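Local coordinates for protein VP5 (Halorubrum pleomorphic virus 2, PDB 6QGI) that is a viral envelope protein that probably drives fusion of the viral membrane with that of its archaeal host, at residues 482-485 with 486-490; 270-273 with 274-278; 135-138 with 139-143; 34-37 with 38-41. All coordinates share one frame; numbering follows the deposited sequence.

Contact 1 (482-485 with 486-490); sequences LEQQ and NKELI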
# COMPACT_ATOMS: atom_id res chain seq x y z
N LEU A 482 5.55 26.37 -2.37
CA LEU A 482 5.73 24.91 -2.33
C LEU A 482 6.18 24.52 -0.92
O LEU A 482 5.55 23.66 -0.29
CB LEU A 482 6.77 24.46 -3.39
CG LEU A 482 7.04 22.93 -3.53
CD1 LEU A 482 7.21 22.53 -4.98
CD2 LEU A 482 8.27 22.51 -2.75
N GLU A 483 7.23 25.20 -0.42
CA GLU A 483 7.84 25.05 0.90
C GLU A 483 6.83 25.31 2.02
O GLU A 483 6.79 24.53 2.98
CB GLU A 483 9.02 26.03 1.03
CG GLU A 483 9.80 25.94 2.33
CD GLU A 483 10.86 27.00 2.51
OE1 GLU A 483 12.06 26.68 2.37
OE2 GLU A 483 10.49 28.17 2.79
N GLN A 484 6.02 26.39 1.90
CA GLN A 484 5.05 26.77 2.92
C GLN A 484 3.86 25.82 2.96
O GLN A 484 3.49 25.40 4.06
CB GLN A 484 4.58 28.23 2.75
CG GLN A 484 3.89 28.83 3.98
CD GLN A 484 4.62 28.63 5.30
OE1 GLN A 484 4.07 28.08 6.26
NE2 GLN A 484 5.87 29.06 5.38
N GLN A 485 3.28 25.46 1.79
CA GLN A 485 2.13 24.54 1.69
C GLN A 485 2.46 23.18 2.29
O GLN A 485 1.60 22.56 2.93
CB GLN A 485 1.67 24.37 0.24
CG GLN A 485 0.77 25.50 -0.26
CD GLN A 485 0.76 25.64 -1.76
OE1 GLN A 485 1.48 24.95 -2.49
NE2 GLN A 485 -0.05 26.56 -2.26
N ASN A 486 3.72 22.72 2.11
CA ASN A 486 4.20 21.45 2.65
C ASN A 486 4.35 21.53 4.17
O ASN A 486 3.91 20.61 4.87
CB ASN A 486 5.53 21.07 1.99
CG ASN A 486 6.14 19.79 2.52
OD1 ASN A 486 7.18 19.82 3.18
ND2 ASN A 486 5.51 18.66 2.25
N LYS A 487 4.95 22.62 4.67
CA LYS A 487 5.18 22.88 6.09
C LYS A 487 3.85 22.96 6.87
O LYS A 487 3.76 22.38 7.95
CB LYS A 487 5.98 24.18 6.28
CG LYS A 487 6.58 24.35 7.67
CD LYS A 487 6.77 25.83 8.02
CE LYS A 487 7.10 26.03 9.48
NZ LYS A 487 6.98 27.46 9.88
N GLU A 488 2.82 23.65 6.31
CA GLU A 488 1.53 23.80 6.98
C GLU A 488 0.71 22.52 6.95
O GLU A 488 -0.05 22.30 7.88
CB GLU A 488 0.71 25.01 6.46
CG GLU A 488 0.30 24.98 4.99
CD GLU A 488 -0.14 26.32 4.42
OE1 GLU A 488 -0.06 27.34 5.13
OE2 GLU A 488 -0.56 26.33 3.24
N LEU A 489 0.88 21.66 5.92
CA LEU A 489 0.18 20.38 5.85
C LEU A 489 0.76 19.40 6.87
O LEU A 489 0.01 18.66 7.51
CB LEU A 489 0.24 19.76 4.44
CG LEU A 489 -0.85 20.18 3.46
CD1 LEU A 489 -0.57 19.62 2.08
CD2 LEU A 489 -2.23 19.73 3.93
N ILE A 490 2.10 19.41 7.04
CA ILE A 490 2.79 18.55 8.00
C ILE A 490 2.38 18.96 9.42
O ILE A 490 1.94 18.10 10.18
CB ILE A 490 4.33 18.56 7.76
CG1 ILE A 490 4.73 17.85 6.43
CG2 ILE A 490 5.14 18.03 8.95
CD1 ILE A 490 4.11 16.43 6.12
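E488 folds back over Q484 and Q485, one turn earlier on the same helix. Its side chain lies alongside that of Q485, and both point the same way. The CB of E488 faces the carbonyl oxygen of Q484. The next atom, E488 CG, comes down between two carbonyls, 3.3 Å from Q484 O and 3.4 Å from Q485 O. This follows from chi1 of 62°, which sets CG between its own backbone N and carbonyl carbon, a crowded position within a helix. Beyond CG the chain is extended and runs back along Q485. E488 CD passes Q485 CA at 4.0 Å. At the tip, E488 OE2 touches Q485 CA at 3.6 Å and Q485 CG at 3.8 Å. The carboxylate and the Q485 amide are turned 40° from each other. They do not pair. The amide oxygen of Q485 is instead hydrogen-bonded to S465 OG.

Q484 and K487 meet on the outer side. A bend at chi2 of Q484 (48°) brings its OE1 to 3.9 Å from K487 CD, an oxygen against a methylene. The backbone beneath is regular alpha-helix. N486, K487, E488 and L489 each donate to the carbonyl four residues back, and E488 N to Q484 O is the shortest of the four at 2.9 Å.

Both segments belong to helix 476-496, the last helix of the model. L482 turns to H468 and Y473 in loops. N486 and I490 pack on helices 270-279 and 285-292, and L489 joins them on I291.

Contact 2 (270-273 with 274-278); sequences PRER and AAMMA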
# COMPACT_ATOMS: atom_id res chain seq x y z
N PRO A 270 9.89 18.57 0.12
CA PRO A 270 8.88 17.72 0.77
C PRO A 270 9.40 16.29 0.97
O PRO A 270 9.15 15.70 2.02
CB PRO A 270 7.70 17.75 -0.21
CG PRO A 270 7.87 19.02 -0.96
CD PRO A 270 9.35 19.18 -1.12
N ARG A 271 10.19 15.79 -0.01
CA ARG A 271 10.85 14.48 0.00
C ARG A 271 11.84 14.40 1.18
O ARG A 271 11.76 13.44 1.95
CB ARG A 271 11.58 14.25 -1.34
CG ARG A 271 12.26 12.90 -1.47
CD ARG A 271 13.54 12.99 -2.29
NE ARG A 271 14.11 11.67 -2.52
CZ ARG A 271 15.19 11.42 -3.25
NH1 ARG A 271 15.84 12.42 -3.84
NH2 ARG A 271 15.63 10.18 -3.41
N GLU A 272 12.73 15.42 1.35
CA GLU A 272 13.71 15.49 2.44
C GLU A 272 13.01 15.50 3.81
O GLU A 272 13.42 14.74 4.69
CB GLU A 272 14.60 16.73 2.29
CG GLU A 272 15.79 16.78 3.25
CD GLU A 272 16.63 18.04 3.21
OE1 GLU A 272 16.40 18.90 2.32
OE2 GLU A 272 17.53 18.17 4.07
N ARG A 273 11.96 16.33 3.99
CA ARG A 273 11.17 16.43 5.22
C ARG A 273 10.58 15.06 5.60
O ARG A 273 10.68 14.66 6.77
CB ARG A 273 10.06 17.48 5.07
CG ARG A 273 9.48 17.95 6.40
CD ARG A 273 8.32 18.91 6.22
NE ARG A 273 8.76 20.26 5.85
CZ ARG A 273 8.91 21.26 6.71
NH1 ARG A 273 8.64 21.09 8.00
NH2 ARG A 273 9.32 22.45 6.29
N ALA A 274 10.00 14.32 4.62
CA ALA A 274 9.43 12.98 4.84
C ALA A 274 10.51 11.94 5.18
O ALA A 274 10.24 11.03 5.95
CB ALA A 274 8.65 12.54 3.62
N ALA A 275 11.73 12.09 4.62
CA ALA A 275 12.88 11.22 4.87
C ALA A 275 13.39 11.41 6.29
O ALA A 275 13.82 10.44 6.93
CB ALA A 275 13.99 11.52 3.87
N MET A 276 13.35 12.67 6.78
CA MET A 276 13.77 13.10 8.11
C MET A 276 12.80 12.56 9.16
O MET A 276 13.24 12.08 10.21
CB MET A 276 13.84 14.63 8.18
CG MET A 276 14.97 15.24 7.37
SD MET A 276 14.83 17.04 7.19
CE MET A 276 15.33 17.55 8.77
N MET A 277 11.48 12.61 8.86
CA MET A 277 10.40 12.10 9.72
C MET A 277 10.46 10.58 9.82
O MET A 277 10.06 10.03 10.84
CB MET A 277 9.03 12.54 9.19
CG MET A 277 8.71 13.98 9.49
SD MET A 277 7.03 14.43 8.99
CE MET A 277 7.31 14.90 7.32
N ALA A 278 10.96 9.91 8.76
CA ALA A 278 11.13 8.46 8.68
C ALA A 278 12.26 7.99 9.59
O ALA A 278 12.28 6.83 9.99
CB ALA A 278 11.40 8.05 7.24
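R273 meets M277 one turn on, and E272 meets M276 beside it. R273 is the residue most covered here. Its CG lies 3.9 Å from CE of M277, and the two side chains slant across each other. The methyl group of M277 also curls over the backbone, with CE 3.4 Å from R273 O. A bend at chi3 of M277 (-88°) turns the methyl back this way.

E272 is extended and exposed. Its CG passes SD of M276 at 4.1 Å. M276 keeps its CG close to the helix, 3.1 Å from E272 O, so the E272 carbonyl is covered by methionine carbon as well as bonded by M276 N at 2.9 Å. A274 adds a small methyl against the carbonyls of P270 and R271.

The backbone makes a regular helical ladder from A274 N to P270 O through to M277 N to R273 O. T269 OG1 accepts from E272 N just before the helix.

The helix 270-279 is held between others. R273 and P270 face helix 476-496, while A274 and M277 face helix 285-292. R271 leaves on another side, where NH1 makes a salt bridge with D76 and NE a hydrogen bond to L20 O.

Contact 3 (135-138 with 139-143); sequences PDIG and KGDVF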
# COMPACT_ATOMS: atom_id res chain seq x y z
N PRO A 135 8.08 -35.03 1.02
CA PRO A 135 7.85 -36.37 0.47
C PRO A 135 6.41 -36.68 0.03
O PRO A 135 6.22 -37.53 -0.84
CB PRO A 135 8.23 -37.29 1.64
CG PRO A 135 8.05 -36.47 2.86
CD PRO A 135 8.45 -35.09 2.45
N ASP A 136 5.41 -36.01 0.63
CA ASP A 136 4.01 -36.29 0.35
C ASP A 136 3.35 -35.29 -0.58
O ASP A 136 2.20 -35.51 -0.97
CB ASP A 136 3.22 -36.35 1.68
CG ASP A 136 3.85 -37.19 2.78
OD1 ASP A 136 4.44 -38.25 2.47
OD2 ASP A 136 3.76 -36.78 3.96
N ILE A 137 4.04 -34.21 -0.94
CA ILE A 137 3.46 -33.14 -1.75
C ILE A 137 4.34 -32.75 -2.94
O ILE A 137 5.57 -32.76 -2.85
CB ILE A 137 3.20 -31.92 -0.81
CG1 ILE A 137 2.07 -32.25 0.18
CG2 ILE A 137 2.91 -30.59 -1.54
CD1 ILE A 137 2.01 -31.35 1.24
N GLY A 138 3.66 -32.40 -4.03
CA GLY A 138 4.22 -31.87 -5.27
C GLY A 138 3.65 -30.49 -5.54
O GLY A 138 2.75 -30.05 -4.83
N LYS A 139 4.18 -29.79 -6.56
CA LYS A 139 3.75 -28.43 -6.91
C LYS A 139 2.25 -28.33 -7.21
O LYS A 139 1.62 -27.34 -6.83
CB LYS A 139 4.57 -27.89 -8.09
CG LYS A 139 6.01 -27.56 -7.72
CD LYS A 139 6.79 -26.99 -8.89
CE LYS A 139 8.25 -26.87 -8.55
NZ LYS A 139 9.06 -26.52 -9.75
N GLY A 140 1.68 -29.38 -7.82
CA GLY A 140 0.27 -29.44 -8.18
C GLY A 140 -0.71 -29.54 -7.03
O GLY A 140 -1.91 -29.36 -7.23
N ASP A 141 -0.22 -29.83 -5.81
CA ASP A 141 -1.04 -29.95 -4.60
C ASP A 141 -1.22 -28.59 -3.91
O ASP A 141 -2.13 -28.44 -3.08
CB ASP A 141 -0.43 -30.97 -3.62
CG ASP A 141 -0.30 -32.37 -4.19
OD1 ASP A 141 -1.35 -32.97 -4.53
OD2 ASP A 141 0.84 -32.87 -4.28
N VAL A 142 -0.36 -27.60 -4.24
CA VAL A 142 -0.42 -26.26 -3.65
C VAL A 142 -0.68 -25.18 -4.74
O VAL A 142 -1.27 -24.15 -4.42
CB VAL A 142 0.81 -25.91 -2.77
CG1 VAL A 142 0.85 -26.78 -1.52
CG2 VAL A 142 2.13 -26.03 -3.53
N PHE A 143 -0.27 -25.44 -6.00
CA PHE A 143 -0.45 -24.53 -7.14
C PHE A 143 -1.45 -25.07 -8.16
O PHE A 143 -1.53 -26.28 -8.34
CB PHE A 143 0.89 -24.24 -7.84
CG PHE A 143 1.90 -23.52 -6.99
CD1 PHE A 143 1.81 -22.15 -6.77
CD2 PHE A 143 2.96 -24.21 -6.41
CE1 PHE A 143 2.75 -21.49 -5.98
CE2 PHE A 143 3.89 -23.55 -5.60
CZ PHE A 143 3.78 -22.20 -5.39
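D141 has chi1 of -60°, which sets CG anti to its carbonyl carbon and turns the carboxylate back to G138. D141 OD2 then accepts the backbone N-H of G138 at 2.9 Å, nearly straight at 168°. It uses the anti lone pair, the one away from OD1. The backbone answers in the other direction: D141 N donates to G138 O at 3.1 Å. That donor lies well above the carbonyl plane, 54° out of it.

D141 N to G138 O closes residues 138-141 into a type I turn, and the aspartate side chain clamps it. K139 and G140 hold the two central places. The turn continues at K139 O, which takes both V142 N and F143 N.

An apolar patch lies beside the polar clamp. I137 CG2 rests 4.0 Å from D141 CB and 4.3 Å from V142 CG1. I137 and V142 both reach helix 37-60. K139 extends the other way, to a salt bridge with D155 and a hydrogen bond to L156 O.

The loop therefore has a carboxylate gripping a main-chain N-H at one end of its turn. Such an N-H would be expected to help keep D141 ionised, and the bond restrains the rotation of the carboxylate.

Contact 4 (34-37 with 38-41); sequences GLTA and DALK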
# COMPACT_ATOMS: atom_id res chain seq x y z
N GLY A 34 10.20 -30.17 6.73
CA GLY A 34 9.89 -30.98 7.90
C GLY A 34 8.50 -30.77 8.46
O GLY A 34 8.19 -31.25 9.56
N LEU A 35 7.65 -30.06 7.72
CA LEU A 35 6.27 -29.79 8.11
C LEU A 35 5.34 -30.94 7.72
O LEU A 35 5.69 -31.74 6.84
CB LEU A 35 5.79 -28.49 7.45
CG LEU A 35 6.48 -27.19 7.82
CD1 LEU A 35 5.99 -26.07 6.95
CD2 LEU A 35 6.24 -26.84 9.27
N THR A 36 4.15 -31.01 8.34
CA THR A 36 3.14 -32.01 7.97
C THR A 36 2.59 -31.59 6.61
O THR A 36 2.72 -30.42 6.23
CB THR A 36 2.03 -32.18 9.03
OG1 THR A 36 1.31 -30.96 9.21
CG2 THR A 36 2.55 -32.70 10.37
N ALA A 37 2.01 -32.54 5.85
CA ALA A 37 1.44 -32.28 4.53
C ALA A 37 0.47 -31.08 4.53
O ALA A 37 0.70 -30.13 3.79
CB ALA A 37 0.74 -33.53 4.01
N ASP A 38 -0.54 -31.09 5.42
CA ASP A 38 -1.54 -30.01 5.52
C ASP A 38 -0.92 -28.66 5.91
O ASP A 38 -1.24 -27.65 5.27
CB ASP A 38 -2.66 -30.39 6.51
CG ASP A 38 -3.87 -29.48 6.43
OD1 ASP A 38 -4.58 -29.52 5.40
OD2 ASP A 38 -4.11 -28.71 7.40
N ALA A 39 -0.05 -28.64 6.94
CA ALA A 39 0.64 -27.44 7.45
C ALA A 39 1.44 -26.74 6.36
O ALA A 39 1.41 -25.52 6.31
CB ALA A 39 1.55 -27.81 8.61
N LEU A 40 2.14 -27.51 5.49
CA LEU A 40 2.92 -26.91 4.39
C LEU A 40 1.99 -26.22 3.40
O LEU A 40 2.26 -25.09 3.02
CB LEU A 40 3.81 -27.94 3.67
CG LEU A 40 4.67 -27.40 2.52
CD1 LEU A 40 5.66 -26.35 3.00
CD2 LEU A 40 5.38 -28.51 1.79
N LYS A 41 0.89 -26.88 3.03
CA LYS A 41 -0.12 -26.35 2.12
C LYS A 41 -0.73 -25.05 2.68
O LYS A 41 -0.92 -24.08 1.93
CB LYS A 41 -1.21 -27.41 1.87
CG LYS A 41 -0.69 -28.67 1.18
CD LYS A 41 -1.79 -29.52 0.57
CE LYS A 41 -2.26 -30.62 1.50
NZ LYS A 41 -3.38 -31.39 0.90
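The carbonyl of T36 is met at its end, not on a face: L40 N donates to T36 O at 3.1 Å, with a C=O...N angle of 163°. The methyl of A39 lies close by, its CB 3.7 Å from T36 O. The carbonyl of A37 is lined by the K41 side chain, whose CG lies 3.3 Å from A37 O. A bend at chi3 (-94°) keeps K41 CE near the same oxygen, at 3.8 Å. K41 N also gives A37 O a weak hydrogen bond. The carboxylate of D38 turns away from the segment before it, and its OD2 bonds to the hydroxyl of Y215.

This is the start of helix 37-60, with T36 as N-cap. L35 and L40 form a hydrophobic staple, the residue before the cap against the fourth residue after it. L35 CD1 touches L40 CD1 at 4.0 Å, and the two side chains cross at about a right angle. L35 CB also lies against A39 CB.

The T36 hydroxyl stands over the first turn, with OG1 3.2 Å from A39 CB. L40 is buried and packs on P31 and H134 as well. The L35 carbonyl accepts from H134 NE2.

From the N terminus the order is contact 4, 3, 2, 1. They run in series, and none nests in or crosses another. Each joins neighbouring residues and closes no more than a turn. Contact 4 opens helix 37-60, and contact 3 shapes the loop after helix 91-133. These two touch, with V142 CG1 3.6 Å from K41 CG, so the loop rests on the first turn of the earlier helix. Contacts 2 and 1 form a second pair on the opposite side of the chain's centre. There R273 packs on N486 and K487, and M277 on I490, joining helix 270-279 to helix 476-496. The centres of contacts 1 and 4 are about 53 Å apart.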